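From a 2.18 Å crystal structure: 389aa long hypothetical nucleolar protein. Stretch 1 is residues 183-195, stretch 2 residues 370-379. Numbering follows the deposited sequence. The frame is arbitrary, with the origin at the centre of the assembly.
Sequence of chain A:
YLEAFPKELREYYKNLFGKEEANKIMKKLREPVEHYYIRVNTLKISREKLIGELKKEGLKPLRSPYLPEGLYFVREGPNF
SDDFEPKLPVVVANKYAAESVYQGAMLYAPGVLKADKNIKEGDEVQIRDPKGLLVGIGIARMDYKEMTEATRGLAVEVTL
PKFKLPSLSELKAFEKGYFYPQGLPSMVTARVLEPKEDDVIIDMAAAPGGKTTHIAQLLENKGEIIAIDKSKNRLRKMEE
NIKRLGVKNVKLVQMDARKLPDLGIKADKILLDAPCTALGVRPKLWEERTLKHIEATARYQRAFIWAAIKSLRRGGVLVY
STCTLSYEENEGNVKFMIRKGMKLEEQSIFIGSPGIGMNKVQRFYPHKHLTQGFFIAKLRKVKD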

# COMPACT_ATOMS: atom_id res chain seq x y z
N GLY A 183 -3.28 0.30 4.67
CA GLY A 183 -4.49 0.84 4.08
C GLY A 183 -5.74 0.10 4.50
O GLY A 183 -5.68 -1.06 4.90
N LEU A 184 -6.88 0.78 4.41
CA LEU A 184 -8.17 0.18 4.74
C LEU A 184 -8.44 -1.08 3.90
O LEU A 184 -8.75 -2.13 4.47
CB LEU A 184 -9.30 1.21 4.58
CG LEU A 184 -10.78 0.79 4.64
CD1 LEU A 184 -11.06 0.01 5.89
CD2 LEU A 184 -11.70 1.99 4.59
N PRO A 185 -8.31 -1.00 2.56
CA PRO A 185 -8.54 -2.24 1.79
C PRO A 185 -7.65 -3.41 2.22
O PRO A 185 -8.13 -4.54 2.29
CB PRO A 185 -8.24 -1.82 0.35
CG PRO A 185 -7.62 -0.48 0.42
CD PRO A 185 -8.08 0.15 1.67
N SER A 186 -6.38 -3.15 2.52
CA SER A 186 -5.48 -4.22 2.96
C SER A 186 -5.94 -4.86 4.27
O SER A 186 -5.81 -6.07 4.46
CB SER A 186 -4.06 -3.69 3.11
OG SER A 186 -3.46 -3.48 1.84
N MET A 187 -6.48 -4.04 5.18
CA MET A 187 -7.00 -4.54 6.44
C MET A 187 -8.26 -5.38 6.26
O MET A 187 -8.43 -6.41 6.90
CB MET A 187 -7.28 -3.38 7.39
CG MET A 187 -6.04 -2.75 7.97
SD MET A 187 -6.47 -1.65 9.34
CE MET A 187 -6.86 -0.14 8.46
N VAL A 188 -9.15 -4.92 5.38
CA VAL A 188 -10.35 -5.68 5.04
C VAL A 188 -9.97 -7.07 4.51
O VAL A 188 -10.63 -8.06 4.82
CB VAL A 188 -11.20 -4.93 3.99
CG1 VAL A 188 -12.40 -5.77 3.58
CG2 VAL A 188 -11.66 -3.59 4.53
N THR A 189 -8.89 -7.12 3.73
CA THR A 189 -8.42 -8.38 3.14
C THR A 189 -8.20 -9.47 4.19
O THR A 189 -8.74 -10.57 4.06
CB THR A 189 -7.11 -8.16 2.35
OG1 THR A 189 -7.34 -7.27 1.26
CG2 THR A 189 -6.58 -9.49 1.82
N ALA A 190 -7.44 -9.16 5.23
CA ALA A 190 -7.15 -10.14 6.28
C ALA A 190 -8.41 -10.54 7.04
O ALA A 190 -8.57 -11.70 7.42
CB ALA A 190 -6.11 -9.59 7.24
N ARG A 191 -9.30 -9.58 7.26
CA ARG A 191 -10.58 -9.86 7.90
C ARG A 191 -11.42 -10.83 7.07
O ARG A 191 -11.97 -11.80 7.59
CB ARG A 191 -11.35 -8.56 8.13
CG ARG A 191 -10.91 -7.80 9.36
CD ARG A 191 -11.63 -8.34 10.59
NE ARG A 191 -11.33 -7.56 11.78
CZ ARG A 191 -11.89 -7.77 12.97
NH1 ARG A 191 -12.79 -8.74 13.12
NH2 ARG A 191 -11.56 -7.02 14.00
N VAL A 192 -11.52 -10.55 5.77
CA VAL A 192 -12.32 -11.33 4.85
C VAL A 192 -11.80 -12.77 4.74
O VAL A 192 -12.55 -13.69 4.39
CB VAL A 192 -12.36 -10.63 3.46
CG1 VAL A 192 -12.89 -11.55 2.37
CG2 VAL A 192 -13.18 -9.35 3.55
N LEU A 193 -10.54 -12.98 5.11
CA LEU A 193 -9.97 -14.32 5.14
C LEU A 193 -10.53 -15.14 6.30
O LEU A 193 -10.60 -16.37 6.22
CB LEU A 193 -8.45 -14.25 5.25
CG LEU A 193 -7.74 -15.60 5.18
CD1 LEU A 193 -8.02 -16.30 3.86
CD2 LEU A 193 -6.24 -15.46 5.39
N GLU A 194 -10.94 -14.45 7.36
CA GLU A 194 -11.46 -15.07 8.57
C GLU A 194 -10.57 -16.21 9.09
O GLU A 194 -11.02 -17.35 9.18
CB GLU A 194 -12.88 -15.61 8.34
CG GLU A 194 -13.89 -14.57 7.88
CD GLU A 194 -15.29 -15.16 7.74
OE1 GLU A 194 -15.54 -16.24 8.31
OE2 GLU A 194 -16.14 -14.54 7.06
N PRO A 195 -9.31 -15.90 9.42
CA PRO A 195 -8.43 -16.97 9.88
C PRO A 195 -8.87 -17.55 11.22
O PRO A 195 -9.30 -16.80 12.10
CB PRO A 195 -7.07 -16.28 10.00
CG PRO A 195 -7.42 -14.86 10.32
CD PRO A 195 -8.67 -14.57 9.54
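Stretch 2 370-379: LTQGFFIAKL

A β-strand packed on a helix offers every second side chain to it, and when the two axes run nearly parallel the alternation can be followed residue by residue. Stretch 2 illustrates the principle well. Its strand, residues 374-379, lies over helix 184-193 with the two axes 9.0 Å apart at closest approach and their N-to-C directions only 8° apart, so that both chains advance together. No hydrogen bond joins them directly; the contact rests on packing, and at its far end on a salt bridge and a water.

Leu370 has positive phi (69/23), as the first residue to leave helical geometry after a preceding helix, and stays out of reach. Thr371, in extended conformation, turns its CB toward the start of the helix, where its CG2 lies 3.7 Å from Pro185 CD and 4.2 Å from Leu184 CB. Its OG1 donates to Gln372 O at 2.8 Å, a bond within stretch 2. Gln372 points sideways and adds little beyond its carbonyl, with O 4.3 Å from Pro185 CG. Gly373 then leads into the strand.

Phe374 is the first strand residue to face the helix. Its ring receives Pro185 over one face: Pro185 CB stands 3.4 Å from Phe374 CG and 3.7 Å from the ring centroid, 27° off the ring normal, a CH-π contact. The far end of the ring reaches Ser186, with CZ 3.6 Å from Ser186 OG, while CE2 lies 3.5 Å from Thr189 OG1. Phe375 points away, as the alternation requires.

Ile376 comes back toward the helix about one turn further along, its CA 6.7 Å from that of Thr189. With chi1 m and chi2 t, its side chain brings CD1 within 3.4 Å of Thr189 OG1, 3.7 Å of Pro185 O and 4.1 Å of Val188 CG1. The two oxygens beside this methyl are already paired, since Thr189 OG1 donates to Pro185 O at 3.0 Å. Ala377 again points away.

Lys378 closes the series. Its CB packs 4.0 Å from Val192 CG1, and the all-t side chain carries CE to 3.6 Å from Val192 O. At its tip, NZ forms a long salt bridge of 3.9 Å with OE2 of Glu194, the positive-phi residue just beyond the helix. A water fills in here, accepting from Lys378 NZ at 3.0 Å and donating to Glu194 OE2 at 2.8 Å and Val192 O at 2.6 Å. Leu379, next along the strand, is out of reach.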

# COMPACT_ATOMS: atom_id res chain seq x y z
N LEU A 370 -11.75 6.86 -1.02
CA LEU A 370 -10.70 7.65 -0.39
C LEU A 370 -9.48 6.79 -0.06
O LEU A 370 -8.67 7.12 0.81
CB LEU A 370 -11.24 8.34 0.87
CG LEU A 370 -11.99 9.67 0.73
CD1 LEU A 370 -12.93 9.70 -0.46
CD2 LEU A 370 -12.76 9.96 2.02
N THR A 371 -9.36 5.68 -0.78
CA THR A 371 -8.30 4.70 -0.55
C THR A 371 -7.44 4.54 -1.80
O THR A 371 -7.68 5.18 -2.81
CB THR A 371 -8.87 3.31 -0.20
OG1 THR A 371 -9.55 2.78 -1.34
CG2 THR A 371 -9.83 3.38 0.97
N GLN A 372 -6.43 3.68 -1.71
CA GLN A 372 -5.74 3.23 -2.91
C GLN A 372 -6.68 2.39 -3.76
O GLN A 372 -7.66 1.83 -3.24
CB GLN A 372 -4.49 2.43 -2.53
CG GLN A 372 -3.38 3.32 -1.99
CD GLN A 372 -2.11 2.57 -1.65
OE1 GLN A 372 -1.01 3.11 -1.79
NE2 GLN A 372 -2.25 1.34 -1.17
N GLY A 373 -6.40 2.32 -5.05
CA GLY A 373 -7.11 1.40 -5.92
C GLY A 373 -6.77 -0.01 -5.47
O GLY A 373 -5.61 -0.30 -5.18
N PHE A 374 -7.76 -0.88 -5.41
CA PHE A 374 -7.56 -2.18 -4.78
C PHE A 374 -8.57 -3.20 -5.26
O PHE A 374 -9.60 -2.85 -5.84
CB PHE A 374 -7.64 -2.03 -3.26
CG PHE A 374 -6.75 -2.98 -2.50
CD1 PHE A 374 -5.42 -2.65 -2.27
CD2 PHE A 374 -7.24 -4.17 -2.01
CE1 PHE A 374 -4.60 -3.50 -1.56
CE2 PHE A 374 -6.42 -5.03 -1.30
CZ PHE A 374 -5.10 -4.70 -1.08
N PHE A 375 -8.27 -4.47 -5.02
CA PHE A 375 -9.12 -5.55 -5.48
C PHE A 375 -9.04 -6.73 -4.52
O PHE A 375 -7.96 -7.11 -4.09
CB PHE A 375 -8.72 -5.97 -6.90
CG PHE A 375 -9.53 -7.11 -7.44
CD1 PHE A 375 -10.77 -6.88 -8.00
CD2 PHE A 375 -9.05 -8.41 -7.39
CE1 PHE A 375 -11.53 -7.93 -8.50
CE2 PHE A 375 -9.79 -9.46 -7.89
CZ PHE A 375 -11.04 -9.22 -8.45
N ILE A 376 -10.19 -7.30 -4.19
CA ILE A 376 -10.25 -8.44 -3.27
C ILE A 376 -11.21 -9.51 -3.78
O ILE A 376 -12.38 -9.22 -4.04
CB ILE A 376 -10.71 -8.03 -1.85
CG1 ILE A 376 -9.91 -6.84 -1.32
CG2 ILE A 376 -10.61 -9.21 -0.89
CD1 ILE A 376 -10.37 -6.38 0.07
N ALA A 377 -10.72 -10.73 -3.92
CA ALA A 377 -11.56 -11.87 -4.27
C ALA A 377 -11.45 -12.96 -3.21
O ALA A 377 -10.35 -13.29 -2.77
CB ALA A 377 -11.18 -12.42 -5.64
N LYS A 378 -12.59 -13.53 -2.82
CA LYS A 378 -12.60 -14.62 -1.86
C LYS A 378 -13.20 -15.87 -2.48
O LYS A 378 -14.35 -15.84 -2.92
CB LYS A 378 -13.38 -14.25 -0.60
CG LYS A 378 -13.42 -15.36 0.43
CD LYS A 378 -14.55 -15.15 1.42
CE LYS A 378 -14.48 -16.16 2.55
NZ LYS A 378 -15.64 -16.04 3.46
N LEU A 379 -12.44 -16.96 -2.49
CA LEU A 379 -12.89 -18.17 -3.16
C LEU A 379 -12.85 -19.43 -2.30
O LEU A 379 -12.02 -19.57 -1.40
CB LEU A 379 -12.07 -18.44 -4.41
CG LEU A 379 -12.09 -17.43 -5.55
CD1 LEU A 379 -11.75 -18.15 -6.82
CD2 LEU A 379 -13.43 -16.81 -5.69
O HOH W 1 -15.09 -13.40 4.69